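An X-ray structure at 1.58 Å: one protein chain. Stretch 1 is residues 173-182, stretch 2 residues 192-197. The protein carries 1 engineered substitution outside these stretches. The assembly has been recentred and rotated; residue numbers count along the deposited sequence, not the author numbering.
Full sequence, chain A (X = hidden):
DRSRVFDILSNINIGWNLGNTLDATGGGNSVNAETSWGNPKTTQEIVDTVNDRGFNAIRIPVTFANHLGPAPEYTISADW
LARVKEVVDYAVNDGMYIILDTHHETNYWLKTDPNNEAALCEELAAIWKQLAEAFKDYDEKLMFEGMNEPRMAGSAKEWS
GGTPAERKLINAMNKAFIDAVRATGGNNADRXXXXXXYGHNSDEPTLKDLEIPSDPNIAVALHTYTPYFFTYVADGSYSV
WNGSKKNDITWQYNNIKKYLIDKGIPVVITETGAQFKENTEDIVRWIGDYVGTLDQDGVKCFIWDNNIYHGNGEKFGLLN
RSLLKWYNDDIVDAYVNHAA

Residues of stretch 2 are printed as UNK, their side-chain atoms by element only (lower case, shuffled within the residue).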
# COMPACT_ATOMS: atom_id res chain seq x y z
N MSE A 173 8.48 -2.44 15.38
CA MSE A 173 7.34 -1.58 15.02
C MSE A 173 6.19 -2.46 14.50
O MSE A 173 5.04 -2.21 14.81
CB MSE A 173 7.71 -0.44 14.02
CG MSE A 173 8.63 0.54 14.75
SE MSE A 173 9.11 2.06 13.59
CE MSE A 173 7.45 3.11 13.78
N ASN A 174 6.50 -3.44 13.65
CA ASN A 174 5.47 -4.39 13.12
C ASN A 174 4.75 -5.03 14.34
O ASN A 174 3.53 -5.19 14.34
CB ASN A 174 6.09 -5.47 12.21
CG ASN A 174 6.38 -4.96 10.81
OD1 ASN A 174 5.73 -4.01 10.31
ND2 ASN A 174 7.36 -5.59 10.16
N LYS A 175 5.53 -5.46 15.34
CA LYS A 175 4.96 -6.10 16.54
C LYS A 175 4.08 -5.16 17.31
O LYS A 175 3.05 -5.57 17.83
CB LYS A 175 6.01 -6.66 17.54
CG LYS A 175 6.92 -7.61 16.97
CD LYS A 175 7.59 -8.45 18.04
CE LYS A 175 9.02 -8.63 17.59
NZ LYS A 175 9.76 -9.70 18.30
N ALA A 176 4.49 -3.91 17.38
CA ALA A 176 3.75 -2.91 18.15
C ALA A 176 2.36 -2.68 17.52
O ALA A 176 1.36 -2.53 18.18
CB ALA A 176 4.50 -1.63 18.20
N PHE A 177 2.37 -2.63 16.19
CA PHE A 177 1.21 -2.44 15.39
C PHE A 177 0.22 -3.61 15.60
O PHE A 177 -0.94 -3.43 15.91
CB PHE A 177 1.61 -2.35 13.90
CG PHE A 177 0.54 -2.73 12.91
CD1 PHE A 177 -0.70 -2.08 12.83
CD2 PHE A 177 0.82 -3.70 11.97
CE1 PHE A 177 -1.62 -2.43 11.85
CE2 PHE A 177 -0.11 -4.06 10.99
CZ PHE A 177 -1.30 -3.38 10.90
N ILE A 178 0.72 -4.84 15.47
CA ILE A 178 -0.12 -6.02 15.67
C ILE A 178 -0.66 -6.05 17.07
O ILE A 178 -1.87 -6.27 17.26
CB ILE A 178 0.68 -7.33 15.43
CG1 ILE A 178 1.01 -7.43 13.92
CG2 ILE A 178 -0.08 -8.59 15.92
CD1 ILE A 178 2.12 -8.45 13.60
N ASP A 179 0.21 -5.85 18.05
CA ASP A 179 -0.24 -5.88 19.46
C ASP A 179 -1.38 -4.86 19.74
O ASP A 179 -2.34 -5.17 20.41
CB ASP A 179 0.98 -5.63 20.34
CG ASP A 179 0.75 -5.87 21.75
OD1 ASP A 179 0.26 -4.95 22.36
OD2 ASP A 179 1.09 -6.95 22.27
N ALA A 180 -1.22 -3.62 19.26
CA ALA A 180 -2.15 -2.57 19.51
C ALA A 180 -3.50 -2.94 18.93
O ALA A 180 -4.55 -2.68 19.55
CB ALA A 180 -1.66 -1.28 18.95
N VAL A 181 -3.49 -3.47 17.73
CA VAL A 181 -4.76 -3.81 17.06
C VAL A 181 -5.43 -5.00 17.72
O VAL A 181 -6.62 -4.94 18.05
CB VAL A 181 -4.55 -4.09 15.57
CG1 VAL A 181 -5.83 -4.57 14.89
CG2 VAL A 181 -4.02 -2.88 14.80
N ARG A 182 -4.68 -6.08 17.98
CA ARG A 182 -5.28 -7.22 18.63
C ARG A 182 -5.86 -6.93 20.03
O ARG A 182 -6.91 -7.50 20.41
CB ARG A 182 -4.27 -8.39 18.75
CG ARG A 182 -3.73 -8.87 17.39
CD ARG A 182 -4.78 -9.46 16.50
NE ARG A 182 -4.16 -10.09 15.31
CZ ARG A 182 -4.65 -10.02 14.09
NH1 ARG A 182 -5.73 -9.30 13.80
NH2 ARG A 182 -4.00 -10.59 13.12
N UNK A 192 -7.05 -9.41 8.98
CA UNK A 192 -5.75 -9.49 8.35
C UNK A 192 -4.96 -8.19 8.66
O UNK A 192 -5.39 -7.09 8.26
c UNK A 192 -6.64 -11.00 6.55
c UNK A 192 -5.83 -9.74 6.84
c UNK A 192 -4.42 -9.83 6.16
N UNK A 193 -3.74 -8.37 9.20
CA UNK A 193 -2.85 -7.28 9.45
C UNK A 193 -1.63 -7.40 8.58
O UNK A 193 -1.01 -8.45 8.55
c UNK A 193 -4.60 -6.06 11.64
c UNK A 193 -2.45 -7.20 10.91
c UNK A 193 -3.13 -7.03 13.35
c UNK A 193 -3.59 -7.16 11.91
N UNK A 194 -1.25 -6.31 7.91
CA UNK A 194 -0.30 -6.38 6.83
C UNK A 194 0.93 -5.59 7.29
O UNK A 194 0.92 -4.35 7.39
c UNK A 194 -2.91 -5.86 3.90
c UNK A 194 0.17 -5.93 4.37
c UNK A 194 -0.87 -5.80 5.51
c UNK A 194 -2.17 -6.49 5.09
N UNK A 195 1.97 -6.34 7.59
CA UNK A 195 3.21 -5.79 8.06
C UNK A 195 4.09 -5.50 6.83
O UNK A 195 3.71 -5.81 5.69
c UNK A 195 3.07 -6.94 10.32
c UNK A 195 3.91 -6.75 9.06
c UNK A 195 4.35 -8.06 8.41
c UNK A 195 5.34 -8.89 9.24
N UNK A 196 5.30 -4.98 7.04
CA UNK A 196 6.15 -4.64 5.92
C UNK A 196 7.62 -4.75 6.27
O UNK A 196 8.00 -4.80 7.44
c UNK A 196 5.84 -3.21 5.41
s UNK A 196 6.19 -1.89 6.56
N UNK A 197 8.44 -4.77 5.21
CA UNK A 197 9.85 -4.58 5.34
C UNK A 197 10.23 -3.09 5.39
O UNK A 197 9.43 -2.21 5.08
o UNK A 197 9.92 -4.59 2.97
c UNK A 197 10.47 -6.73 4.06
c UNK A 197 10.55 -5.18 4.11

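Position 192 carries three side-chain carbons, the first bearing the other two, so the chain forks at CB. Its CA-to-CB bond points away from the helix of stretch 1, and the side chain makes no contact with that stretch. A fork at CB with two one-carbon arms is valine. Val192 is buried all the same, and a compact apolar side chain suits a place inside the protein but turned from this helix.

Position 193 has four side-chain carbons, forked at the second. Its CA-to-CB bond points toward the helix, and its CB lies 3.9 Å from CE2 of Phe177. The fork at CG rather than CB identifies leucine. With chi1 in m and chi2 in t, both methyls of Leu193 pack near CG1 of Val181, CD2 at 3.8 Å and CD1 at 4.0 Å; CD1 also lies 3.9 Å from CA of Ile178 and 3.4 Å from CZ of Arg182, over one face of the guanidinium. The flat guanidinium can pack against a methyl through its face while its nitrogens find hydrogen-bonding partners around its rim. An unbranched CB followed by a fork suits this place, because the reach comes first and the spread afterwards.

Position 194 again has four carbons, now forked at the first, with one arm two carbons long. Its CA-to-CB bond points away, as the alternation of a strand requires, and its side chain makes no close contact with the helix; the backbone O lies 3.8 Å from CE2 of Phe177. The fork marks isoleucine. Ile194 thus meets stretch 1 through its backbone, while its apolar side chain is buried on the other side of the strand.

Position 195 has the same pattern of four carbons, forked at the first with one longer arm, but here CA-to-CB points toward the helix, and CB packs 3.5 Å from CG of Asn174. This too is isoleucine. The short arm of Ile195, CG2, lies 3.7 Å from CD1 of Ile178 and 4.3 Å from CD2 of Phe177, near the plane of that ring at its edge. Branching at CB puts bulk close to the strand, where the helix backbone comes nearest: the CA atoms of Asn174 and Ile195 are 5.7 Å apart.

Position 196 has one carbon and then one sulfur. Its CA-to-CB bond points sideways, and the sulfur lies 4.3 Å from OD1 of Asn174. The residue is cysteine. Its small side chain fits a buried place while leaving the backbone of Cys196 to pair with Asn174, whose ND2 donates to its O at 2.9 Å, almost straight; its N gives a weak bond to Asn174 OD1 at 3.4 Å.

Position 197 has one carbon bearing an oxygen and a carbon; its CA-to-CB bond points away from the helix, and it touches nothing on stretch 1. This is threonine. Thr197 is buried, and its hydroxyl is satisfied by a hydrogen bond elsewhere in the structure.

The contact thus joins a nearly antiparallel helix and strand. Leu193 and Ile195 fill the space against Phe177, Ile178 and Val181, while the Asn174 amide engages the polar backbone at Cys196.

Stretch 2, residues 192-197: VLIICT
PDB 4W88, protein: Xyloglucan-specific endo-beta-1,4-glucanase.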